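Local coordinates for protein prophenoloxidase b (Marsupenaeus japonicus, PDB 3WKY) that is a secreted type 3 copper protein that, once activated, probably hydroxylates monophenols and oxidises o-diphenols at a dicopper-oxygen centre, at residues I423-V428 with N654-E659; T488-N493 with P540-I545; K499-R504 with F533-I538; L503-A508 with F592-T597. One frame throughout, in Å; residues are numbered along the deposited sequence. Where two conformers were deposited one is given.

Contact 1: residues I423-V428 with N654-E659; sequences ITVLNV and NMMLQE. With NAG (2-acetamido-2-deoxy-beta-D-glucopyranose), chain I.
Met656 threads in among Val425, Leu426, Asn427 and Val428. Its CB lies 3.6 Å from Val425 CG1. The next atom, CG, is anti to the backbone N (chi1 176°) and comes 4.0 Å from Val428 CG2. SD is placed 3.7 Å from Asn427 CA and also touches Val428 CG2. The bend at chi3, -71°, then turns CE onto two carbonyls, 3.3 Å from Val425 O and close to Leu426 O. An alanine here would probably leave Val428 CG2 without its CG and sulfur neighbours and open a gap beside both carbonyls.

Farther along, Val428 CG1 rests 3.6 Å from Gln658 CG, while at the other end Val425 CG2 lies 3.5 Å from Asn654 O. With strand axes 6.5 Å apart and only 19° from parallel, the two segments meet through side chains rather than through paired backbones. Backbone bonds from both Leu426 and Asn427 go to Thr490 of strand 485-493, the two-against-one pattern of a classic beta bulge. Asn427 OD1 accepts a bond from Val428 N at 2.9 Å, and its ND2 carries an N-linked GlcNAc.

Strand 424-432 is an outer strand of the three-stranded sheet. Strand 655-664 belongs to the larger sheet, beside 588-598, where Asn654 ND2 bonds Ala596 O and also Leu419 O. Helix 645-650 packs on Met655 and Leu657, which point away from strand 424-432.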
# COMPACT_ATOMS: atom_id res chain seq x y z
N ILE A 423 32.84 -48.46 19.82
CA ILE A 423 31.67 -49.31 20.09
C ILE A 423 30.74 -49.36 18.89
O ILE A 423 30.48 -48.33 18.27
CB ILE A 423 30.91 -48.82 21.34
CG1 ILE A 423 31.82 -48.86 22.56
CG2 ILE A 423 29.68 -49.66 21.58
CD1 ILE A 423 32.40 -50.23 22.84
N THR A 424 30.25 -50.55 18.56
CA THR A 424 29.30 -50.76 17.47
C THR A 424 27.89 -50.82 18.03
O THR A 424 27.65 -51.48 19.03
CB THR A 424 29.59 -52.10 16.72
OG1 THR A 424 30.81 -51.98 15.98
CG2 THR A 424 28.47 -52.44 15.76
N VAL A 425 26.94 -50.11 17.41
CA VAL A 425 25.55 -50.25 17.83
C VAL A 425 24.86 -51.30 16.97
O VAL A 425 24.84 -51.19 15.74
CB VAL A 425 24.80 -48.90 17.74
CG1 VAL A 425 23.34 -49.08 18.14
CG2 VAL A 425 25.46 -47.87 18.64
N LEU A 426 24.30 -52.33 17.61
CA LEU A 426 23.76 -53.48 16.88
C LEU A 426 22.25 -53.47 16.77
O LEU A 426 21.69 -53.96 15.79
CB LEU A 426 24.21 -54.79 17.54
CG LEU A 426 25.71 -55.08 17.49
CD1 LEU A 426 26.04 -56.35 18.28
CD2 LEU A 426 26.15 -55.21 16.05
N ASN A 427 21.58 -52.95 17.79
CA ASN A 427 20.12 -53.01 17.82
C ASN A 427 19.52 -51.98 18.76
O ASN A 427 20.19 -51.47 19.67
CB ASN A 427 19.66 -54.40 18.26
CG ASN A 427 18.36 -54.81 17.61
OD1 ASN A 427 17.68 -54.00 16.97
ND2 ASN A 427 17.99 -56.08 17.78
N VAL A 428 18.25 -51.67 18.53
CA VAL A 428 17.54 -50.71 19.35
C VAL A 428 16.11 -51.19 19.43
O VAL A 428 15.53 -51.59 18.41
CB VAL A 428 17.52 -49.29 18.72
CG1 VAL A 428 16.81 -48.32 19.64
CG2 VAL A 428 18.93 -48.79 18.41
N ASN A 654 29.02 -46.90 14.85
CA ASN A 654 28.60 -46.46 16.18
C ASN A 654 27.30 -45.65 16.16
O ASN A 654 26.92 -45.06 17.18
CB ASN A 654 29.70 -45.68 16.90
CG ASN A 654 30.18 -44.47 16.12
OD1 ASN A 654 30.19 -44.47 14.89
ND2 ASN A 654 30.58 -43.43 16.85
N MET A 655 26.63 -45.62 15.02
CA MET A 655 25.32 -44.97 14.94
C MET A 655 24.29 -45.93 14.39
O MET A 655 24.58 -46.73 13.48
CB MET A 655 25.37 -43.74 14.03
CG MET A 655 26.39 -42.69 14.38
SD MET A 655 26.22 -41.37 13.12
CE MET A 655 27.66 -40.37 13.48
N MET A 656 23.08 -45.85 14.92
CA MET A 656 21.96 -46.62 14.38
C MET A 656 20.69 -45.78 14.33
O MET A 656 20.43 -44.99 15.25
CB MET A 656 21.72 -47.90 15.19
CG MET A 656 20.50 -48.72 14.74
SD MET A 656 20.63 -50.47 15.22
CE MET A 656 21.93 -51.04 14.12
N LEU A 657 19.91 -45.93 13.27
CA LEU A 657 18.66 -45.19 13.13
C LEU A 657 17.46 -46.10 13.35
O LEU A 657 17.15 -46.96 12.52
CB LEU A 657 18.57 -44.53 11.76
CG LEU A 657 17.34 -43.66 11.53
CD1 LEU A 657 17.44 -42.40 12.41
CD2 LEU A 657 17.18 -43.30 10.05
N GLN A 658 16.80 -45.91 14.49
CA GLN A 658 15.61 -46.68 14.83
C GLN A 658 14.38 -45.82 14.49
O GLN A 658 14.52 -44.64 14.12
CB GLN A 658 15.71 -47.12 16.31
CG GLN A 658 14.43 -47.28 17.13
CD GLN A 658 13.81 -48.66 17.08
OE1 GLN A 658 14.10 -49.47 16.19
NE2 GLN A 658 12.95 -48.95 18.06
N GLU A 659 13.20 -46.40 14.61
CA GLU A 659 11.97 -45.72 14.28
C GLU A 659 10.91 -46.10 15.30
O GLU A 659 10.81 -47.27 15.68
CB GLU A 659 11.54 -46.16 12.88
CG GLU A 659 10.69 -45.20 12.13
CD GLU A 659 10.53 -45.59 10.66
OE1 GLU A 659 9.55 -46.30 10.34
OE2 GLU A 659 11.37 -45.18 9.83
C1 NAG I . 16.69 -56.31 17.20
C2 NAG I . 16.95 -57.51 16.30
C3 NAG I . 15.66 -57.92 15.59
C4 NAG I . 14.47 -58.00 16.54
C5 NAG I . 14.43 -56.86 17.56
C6 NAG I . 13.38 -57.17 18.62
C7 NAG I . 19.24 -57.69 15.54
C8 NAG I . 20.25 -57.39 14.47
N2 NAG I . 18.00 -57.23 15.35
O3 NAG I . 15.85 -59.19 15.00
O4 NAG I . 13.28 -57.95 15.79
O5 NAG I . 15.70 -56.65 18.15
O6 NAG I . 13.95 -57.44 19.88
O7 NAG I . 19.55 -58.32 16.54

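Contact 2: residues T488-N493 with P540-I545; sequences TITVNN and PGIAYI
Val491 and Ala543 form the central hydrogen-bonded pair of an antiparallel match, with Val491 N 2.9 Å from Ala543 O and the return bond from Ala543 N to Val491 O. Ile489 with Ile545 and Asn493 with Gly541 repeat the pattern, giving six backbone bonds in all. The straightest runs from Asn493 N to Gly541 O, at 178°, although this donor stands above the carbonyl plane.

On the face of Val491, Ala543 and Ile545, Val491 CG2 meets Ile545 CD1 at 3.8 Å, the two side chains at about a right angle. The same methyl is 4.1 Å from Ala543 CB. On the other face, Thr490 and Tyr544 lie side by side, pointing the same way. Thr490 OG1 sits at the ring edge, near its plane, 3.4 Å from Tyr544 CD1. Gly541 has a phi of 103°, at which a CB would jam against the preceding carbonyl oxygen.

In the second shell, Asn493 OD1 bonds Thr495 OG1, while its ND2 holds Asp497 O and Ile538 O, tying this strand end both to the turn that follows it and to the residues leading into strand 541-548. Thr488 OG1 is bonded to Thr546 OG1. Met501 packs on Val491 and Ile545 from the facing sheet, and strand 424-432 pairs along the opposite edge of 485-493. This is antiparallel pairing within the smaller sheet of a beta sandwich, consistent with the Ig-like domain of the hemocyanin family.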
# COMPACT_ATOMS: atom_id res chain seq x y z
N THR A 488 16.05 -50.38 24.95
CA THR A 488 17.28 -51.15 25.12
C THR A 488 18.16 -51.01 23.89
O THR A 488 17.70 -51.19 22.76
CB THR A 488 16.98 -52.63 25.41
OG1 THR A 488 16.24 -52.73 26.63
CG2 THR A 488 18.29 -53.42 25.55
N ILE A 489 19.42 -50.67 24.13
CA ILE A 489 20.40 -50.57 23.07
C ILE A 489 21.32 -51.78 23.17
O ILE A 489 21.88 -52.04 24.23
CB ILE A 489 21.25 -49.30 23.20
CG1 ILE A 489 20.36 -48.05 23.37
CG2 ILE A 489 22.18 -49.15 22.00
CD1 ILE A 489 19.32 -47.88 22.27
N THR A 490 21.46 -52.51 22.07
CA THR A 490 22.42 -53.62 22.02
C THR A 490 23.68 -53.11 21.35
O THR A 490 23.63 -52.58 20.23
CB THR A 490 21.85 -54.79 21.21
OG1 THR A 490 20.60 -55.21 21.79
CG2 THR A 490 22.82 -55.98 21.21
N VAL A 491 24.82 -53.23 22.03
CA VAL A 491 26.09 -52.77 21.47
C VAL A 491 27.14 -53.89 21.47
O VAL A 491 26.98 -54.90 22.15
CB VAL A 491 26.65 -51.56 22.21
CG1 VAL A 491 25.61 -50.44 22.28
CG2 VAL A 491 27.10 -51.94 23.61
N ASN A 492 28.20 -53.69 20.70
CA ASN A 492 29.35 -54.59 20.76
C ASN A 492 30.64 -53.83 20.99
O ASN A 492 30.91 -52.83 20.32
CB ASN A 492 29.47 -55.43 19.49
CG ASN A 492 30.55 -56.50 19.61
OD1 ASN A 492 30.48 -57.35 20.51
ND2 ASN A 492 31.55 -56.47 18.72
N ASN A 493 31.43 -54.30 21.95
CA ASN A 493 32.78 -53.81 22.14
C ASN A 493 33.70 -54.86 21.53
O ASN A 493 33.88 -55.93 22.11
CB ASN A 493 33.07 -53.64 23.63
CG ASN A 493 34.50 -53.25 23.91
OD1 ASN A 493 35.32 -53.09 23.00
ND2 ASN A 493 34.82 -53.08 25.19
N PRO A 540 34.55 -56.21 26.90
CA PRO A 540 34.68 -56.79 25.57
C PRO A 540 33.50 -57.70 25.29
O PRO A 540 33.07 -58.43 26.18
CB PRO A 540 35.98 -57.59 25.67
CG PRO A 540 36.80 -56.78 26.63
CD PRO A 540 35.82 -56.24 27.65
N GLY A 541 32.96 -57.64 24.07
CA GLY A 541 31.78 -58.40 23.73
C GLY A 541 30.49 -57.59 23.70
O GLY A 541 30.49 -56.36 23.72
N ILE A 542 29.37 -58.31 23.67
CA ILE A 542 28.05 -57.72 23.53
C ILE A 542 27.47 -57.24 24.86
O ILE A 542 27.63 -57.90 25.88
CB ILE A 542 27.09 -58.72 22.83
CG1 ILE A 542 27.43 -58.81 21.34
CG2 ILE A 542 25.63 -58.33 23.02
CD1 ILE A 542 26.44 -59.60 20.53
N ALA A 543 26.80 -56.09 24.85
CA ALA A 543 26.15 -55.58 26.05
C ALA A 543 24.77 -55.03 25.71
O ALA A 543 24.52 -54.59 24.58
CB ALA A 543 26.99 -54.51 26.74
N TYR A 544 23.87 -55.09 26.69
CA TYR A 544 22.54 -54.53 26.56
C TYR A 544 22.41 -53.40 27.56
O TYR A 544 22.69 -53.59 28.74
CB TYR A 544 21.48 -55.60 26.83
CG TYR A 544 21.65 -56.85 25.99
CD1 TYR A 544 21.18 -56.89 24.68
CD2 TYR A 544 22.29 -57.98 26.49
CE1 TYR A 544 21.34 -58.02 23.90
CE2 TYR A 544 22.45 -59.11 25.71
CZ TYR A 544 21.97 -59.12 24.42
OH TYR A 544 22.12 -60.24 23.63
N ILE A 545 22.03 -52.22 27.08
CA ILE A 545 21.87 -51.08 27.97
C ILE A 545 20.41 -50.65 27.92
O ILE A 545 19.88 -50.33 26.85
CB ILE A 545 22.78 -49.90 27.57
CG1 ILE A 545 24.25 -50.31 27.65
CG2 ILE A 545 22.54 -48.72 28.48
CD1 ILE A 545 24.92 -50.42 26.30

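Contact 3: residues K499-R504 with F533-I538; sequences KRMKLR and FETDPI. With NAG (2-acetamido-2-deoxy-beta-D-glucopyranose), chain E.
Leu503 and Phe533 form a hydrogen-bonded antiparallel pair, Leu503 N lying 2.9 Å from Phe533 O, with the return bond from Phe533 N. Next, Thr535 N reaches Met501 O almost straight, at 174°. The register then slips by one residue, and pairing resumes where Lys499 and Ile538 exchange two bonds, Ile538 N to Lys499 O being 2.6 Å.

Leu503 and Phe533 run side by side, with Leu503 CD1 3.6 Å from Phe533 CZ. Thr535 lies beside Met501, where the register changes: OG1 donates to Asp536 O at 2.8 Å and lies 3.4 Å from Met501 CG, while CG2 touches Leu503 CD1 at 3.9 Å. An alanine in its place would probably leave Asp536 O without this donor and open a gap beside Leu503 CD1 and Met501 CG. Ile538 CG1 also packs on Met501 CG.

Outside, Glu534 OE2 lies at the edge of the Arg500 guanidinium in a long salt bridge to NE, 3.9 Å, and Lys499 NZ bonds O5 of the GlcNAc on Asn422. The chemistry implies an apolar inner side and a charged outer side, with the long salt bridge likely to contribute only modestly beside the backbone bonds; at the slip, Met501 N is buried without a partner in the model.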
# COMPACT_ATOMS: atom_id res chain seq x y z
N LYS A 499 35.51 -50.43 27.75
CA LYS A 499 35.39 -49.13 27.09
C LYS A 499 34.25 -48.35 27.73
O LYS A 499 33.19 -48.90 28.02
CB LYS A 499 35.11 -49.31 25.60
CG LYS A 499 36.25 -49.90 24.78
CD LYS A 499 37.41 -48.93 24.66
CE LYS A 499 38.50 -49.49 23.75
NZ LYS A 499 39.69 -48.60 23.72
N ARG A 500 34.49 -47.06 27.97
CA ARG A 500 33.45 -46.16 28.44
C ARG A 500 32.78 -45.55 27.22
O ARG A 500 33.45 -45.27 26.22
CB ARG A 500 34.03 -45.03 29.28
CG ARG A 500 34.75 -45.44 30.54
CD ARG A 500 35.16 -44.21 31.36
NE ARG A 500 35.78 -43.17 30.54
CZ ARG A 500 37.03 -43.23 30.08
NH1 ARG A 500 37.79 -44.29 30.36
NH2 ARG A 500 37.53 -42.25 29.34
N MET A 501 31.47 -45.35 27.29
CA MET A 501 30.82 -44.64 26.21
C MET A 501 29.69 -43.75 26.70
O MET A 501 29.16 -43.95 27.80
CB MET A 501 30.31 -45.62 25.17
CG MET A 501 29.26 -46.52 25.70
SD MET A 501 27.82 -46.33 24.68
CE MET A 501 27.41 -48.04 24.43
N LYS A 502 29.35 -42.77 25.88
CA LYS A 502 28.17 -41.94 26.11
C LYS A 502 27.16 -42.24 25.01
O LYS A 502 27.49 -42.21 23.82
CB LYS A 502 28.56 -40.46 26.13
CG LYS A 502 27.37 -39.50 26.01
CD LYS A 502 27.71 -38.12 26.55
CE LYS A 502 27.48 -38.06 28.06
NZ LYS A 502 27.85 -36.74 28.63
N LEU A 503 25.94 -42.60 25.40
CA LEU A 503 24.87 -42.83 24.43
C LEU A 503 24.17 -41.49 24.20
O LEU A 503 23.90 -40.76 25.15
CB LEU A 503 23.89 -43.87 24.95
CG LEU A 503 24.38 -45.31 24.80
CD1 LEU A 503 23.45 -46.27 25.52
CD2 LEU A 503 24.46 -45.66 23.32
N ARG A 504 23.91 -41.18 22.94
CA ARG A 504 23.27 -39.90 22.59
C ARG A 504 22.08 -40.26 21.74
O ARG A 504 22.24 -40.82 20.66
CB ARG A 504 24.25 -39.06 21.78
CG ARG A 504 25.54 -38.77 22.50
CD ARG A 504 26.51 -38.07 21.60
NE ARG A 504 27.79 -37.87 22.26
CZ ARG A 504 28.10 -36.83 23.02
NH1 ARG A 504 27.22 -35.85 23.21
NH2 ARG A 504 29.31 -36.77 23.57
N PHE A 533 23.71 -39.69 28.03
CA PHE A 533 24.24 -40.09 29.33
C PHE A 533 25.44 -41.03 29.17
O PHE A 533 25.58 -41.69 28.13
CB PHE A 533 23.14 -40.81 30.12
CG PHE A 533 22.78 -42.15 29.55
CD1 PHE A 533 21.89 -42.25 28.49
CD2 PHE A 533 23.36 -43.31 30.05
CE1 PHE A 533 21.56 -43.48 27.95
CE2 PHE A 533 23.04 -44.54 29.52
CZ PHE A 533 22.14 -44.63 28.46
N GLU A 534 26.29 -41.10 30.20
CA GLU A 534 27.40 -42.05 30.17
C GLU A 534 26.99 -43.40 30.78
O GLU A 534 26.27 -43.46 31.77
CB GLU A 534 28.65 -41.51 30.89
CG GLU A 534 29.85 -42.46 30.79
CD GLU A 534 31.13 -41.90 31.37
OE1 GLU A 534 31.21 -40.66 31.58
OE2 GLU A 534 32.06 -42.69 31.63
N THR A 535 27.45 -44.47 30.15
CA THR A 535 27.15 -45.82 30.62
C THR A 535 28.22 -46.29 31.60
O THR A 535 29.26 -45.64 31.76
CB THR A 535 27.14 -46.82 29.47
OG1 THR A 535 28.47 -46.91 28.94
CG2 THR A 535 26.18 -46.37 28.37
N ASP A 536 27.96 -47.43 32.24
CA ASP A 536 29.03 -48.15 32.92
C ASP A 536 30.01 -48.59 31.83
O ASP A 536 29.62 -48.73 30.67
CB ASP A 536 28.47 -49.38 33.63
CG ASP A 536 27.49 -49.03 34.74
OD1 ASP A 536 27.73 -48.02 35.44
OD2 ASP A 536 26.49 -49.75 34.91
N PRO A 537 31.28 -48.80 32.20
CA PRO A 537 32.25 -49.37 31.25
C PRO A 537 31.70 -50.63 30.58
O PRO A 537 31.05 -51.44 31.23
CB PRO A 537 33.44 -49.72 32.14
CG PRO A 537 33.37 -48.73 33.25
CD PRO A 537 31.90 -48.50 33.50
N ILE A 538 31.94 -50.77 29.27
CA ILE A 538 31.43 -51.90 28.51
C ILE A 538 32.54 -52.94 28.38
O ILE A 538 33.63 -52.64 27.88
CB ILE A 538 31.00 -51.45 27.08
CG1 ILE A 538 30.01 -50.28 27.16
CG2 ILE A 538 30.37 -52.59 26.31
CD1 ILE A 538 28.68 -50.65 27.75
C1 NAG E . 39.30 -46.33 20.74
C2 NAG E . 39.53 -45.01 19.99
C3 NAG E . 40.79 -44.22 20.37
C4 NAG E . 41.38 -44.57 21.73
C5 NAG E . 41.36 -46.08 21.91
C6 NAG E . 42.06 -46.49 23.20
C7 NAG E . 38.58 -45.21 17.72
C8 NAG E . 38.43 -46.34 16.75
N2 NAG E . 39.62 -45.28 18.56
O3 NAG E . 40.49 -42.84 20.36
O4 NAG E . 42.71 -44.11 21.83
O5 NAG E . 40.01 -46.46 21.95
O6 NAG E . 41.48 -45.79 24.28
O7 NAG E . 37.77 -44.28 17.71

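Contact 4: residues L503-A508 with F592-T597; sequences LRIFLA and FFVMAT
Phe592 takes Ile505 CG2 over one face of its ring, a CH-pi contact 3.9 Å from the centroid and 25° off the normal. Leu507 CD1 approaches the same ring at a slant, 4.2 Å from Phe592 CD2. On the opposite face of the sheet, the rings of Phe506 and Phe593 meet at their CD1 atoms, 4.3 Å apart. The guanidinium of Arg504 has the Thr597 methyl at its edge and Lys502 CD over one face.

Arg504 reaches Thr597 because its chain is extended from CG to NE, and its NH1 makes a salt bridge with Asp628, with Trp630 and Tyr634 also against the side chain. Leu503 uses CD2 here, 4.1 Å from both Val594 CG1 and Ala596 CB.

In the backbone, Arg504 pairs with Met595 and Phe506 with Phe593 by two bonds each, Arg504 N lying 2.9 Å from Met595 O. The strands run antiparallel, 164° between directions. Between the hydrogen-bonded pairs, Ile505 CA comes 3.1 Å from Phe593 O in a CA-H...O contact.

Chemically, this is a buried sheet interior: backbone polarity is met strand to strand, the side chains are largely apolar, and the buried Arg504 charge is probably balanced by Asp628.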
# COMPACT_ATOMS: atom_id res chain seq x y z
N LEU A 503 25.94 -42.60 25.40
CA LEU A 503 24.87 -42.83 24.43
C LEU A 503 24.17 -41.49 24.20
O LEU A 503 23.90 -40.76 25.15
CB LEU A 503 23.89 -43.87 24.95
CG LEU A 503 24.38 -45.31 24.80
CD1 LEU A 503 23.45 -46.27 25.52
CD2 LEU A 503 24.46 -45.66 23.32
N ARG A 504 23.91 -41.18 22.94
CA ARG A 504 23.27 -39.90 22.59
C ARG A 504 22.08 -40.26 21.74
O ARG A 504 22.24 -40.82 20.66
CB ARG A 504 24.25 -39.06 21.78
CG ARG A 504 25.54 -38.77 22.50
CD ARG A 504 26.51 -38.07 21.60
NE ARG A 504 27.79 -37.87 22.26
CZ ARG A 504 28.10 -36.83 23.02
NH1 ARG A 504 27.22 -35.85 23.21
NH2 ARG A 504 29.31 -36.77 23.57
N ILE A 505 20.89 -39.95 22.23
CA ILE A 505 19.67 -40.40 21.59
C ILE A 505 18.78 -39.20 21.28
O ILE A 505 18.50 -38.41 22.18
CB ILE A 505 18.93 -41.38 22.49
CG1 ILE A 505 19.87 -42.56 22.80
CG2 ILE A 505 17.64 -41.84 21.84
CD1 ILE A 505 19.20 -43.78 23.38
N PHE A 506 18.35 -39.06 20.02
CA PHE A 506 17.56 -37.89 19.60
C PHE A 506 16.34 -38.32 18.80
O PHE A 506 16.35 -39.38 18.17
CB PHE A 506 18.43 -36.92 18.77
CG PHE A 506 19.49 -36.22 19.57
CD1 PHE A 506 20.73 -36.81 19.78
CD2 PHE A 506 19.25 -34.96 20.11
CE1 PHE A 506 21.71 -36.16 20.53
CE2 PHE A 506 20.23 -34.31 20.85
CZ PHE A 506 21.46 -34.90 21.05
N LEU A 507 15.30 -37.48 18.80
CA LEU A 507 14.03 -37.80 18.16
C LEU A 507 13.70 -36.70 17.16
O LEU A 507 14.01 -35.53 17.41
CB LEU A 507 12.91 -37.83 19.22
CG LEU A 507 11.52 -38.35 18.83
CD1 LEU A 507 11.51 -39.88 18.78
CD2 LEU A 507 10.45 -37.84 19.79
N ALA A 508 13.10 -37.07 16.03
CA ALA A 508 12.56 -36.09 15.06
C ALA A 508 11.48 -36.76 14.23
O ALA A 508 11.52 -37.96 14.01
CB ALA A 508 13.67 -35.56 14.16
N PHE A 592 14.43 -42.27 15.63
CA PHE A 592 14.98 -42.44 16.98
C PHE A 592 16.46 -42.73 16.73
O PHE A 592 16.87 -43.87 16.50
CB PHE A 592 14.26 -43.62 17.64
CG PHE A 592 14.51 -43.78 19.13
CD1 PHE A 592 15.55 -44.59 19.58
CD2 PHE A 592 13.63 -43.24 20.06
CE1 PHE A 592 15.76 -44.79 20.95
CE2 PHE A 592 13.83 -43.44 21.43
CZ PHE A 592 14.90 -44.22 21.87
N PHE A 593 17.27 -41.67 16.74
CA PHE A 593 18.69 -41.75 16.40
C PHE A 593 19.49 -42.13 17.64
O PHE A 593 19.29 -41.56 18.71
CB PHE A 593 19.16 -40.38 15.88
CG PHE A 593 20.68 -40.22 15.75
CD1 PHE A 593 21.46 -39.86 16.85
CD2 PHE A 593 21.29 -40.36 14.52
CE1 PHE A 593 22.84 -39.69 16.72
CE2 PHE A 593 22.67 -40.19 14.38
CZ PHE A 593 23.44 -39.85 15.48
N VAL A 594 20.41 -43.09 17.49
CA VAL A 594 21.24 -43.55 18.60
C VAL A 594 22.71 -43.52 18.21
O VAL A 594 23.09 -44.11 17.20
CB VAL A 594 20.87 -45.01 19.01
CG1 VAL A 594 21.75 -45.47 20.19
CG2 VAL A 594 19.39 -45.12 19.34
N MET A 595 23.54 -42.85 19.01
CA MET A 595 24.98 -42.87 18.78
C MET A 595 25.76 -43.27 20.04
O MET A 595 25.50 -42.76 21.13
CB MET A 595 25.47 -41.52 18.28
CG MET A 595 26.96 -41.48 17.97
SD MET A 595 27.44 -39.82 17.43
CE MET A 595 29.15 -40.07 16.93
N ALA A 596 26.70 -44.19 19.88
CA ALA A 596 27.61 -44.54 20.97
C ALA A 596 28.92 -43.80 20.74
O ALA A 596 29.60 -44.01 19.73
CB ALA A 596 27.85 -46.06 21.02
N THR A 597 29.29 -42.93 21.68
CA THR A 597 30.50 -42.16 21.49
C THR A 597 31.53 -42.50 22.57
O THR A 597 31.19 -42.85 23.70
CB THR A 597 30.20 -40.65 21.48
OG1 THR A 597 31.38 -39.92 21.11
CG2 THR A 597 29.76 -40.22 22.83

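The four contacts sample one Ig-like beta sandwich. Contacts 3 and 4 share strand 501-509 of the larger sheet: contact 4, wholly buried, pairs it with 588-598, while contact 3 joins its start to an edge strand, 528-534, and the loop that follows it, where charges and a glycan appear. Contact 2 is the comparable pairing in the smaller sheet, with one apolar face inward and one face toward solvent. Contact 1 differs in kind, bridging the two sheets through side chains, and also carries a glycan on its outer side. Sheet-to-sheet packing recurs where Ile489 and Ile545 of contact 2 meet Leu503 of contact 4, and where Ile489 meets Val594.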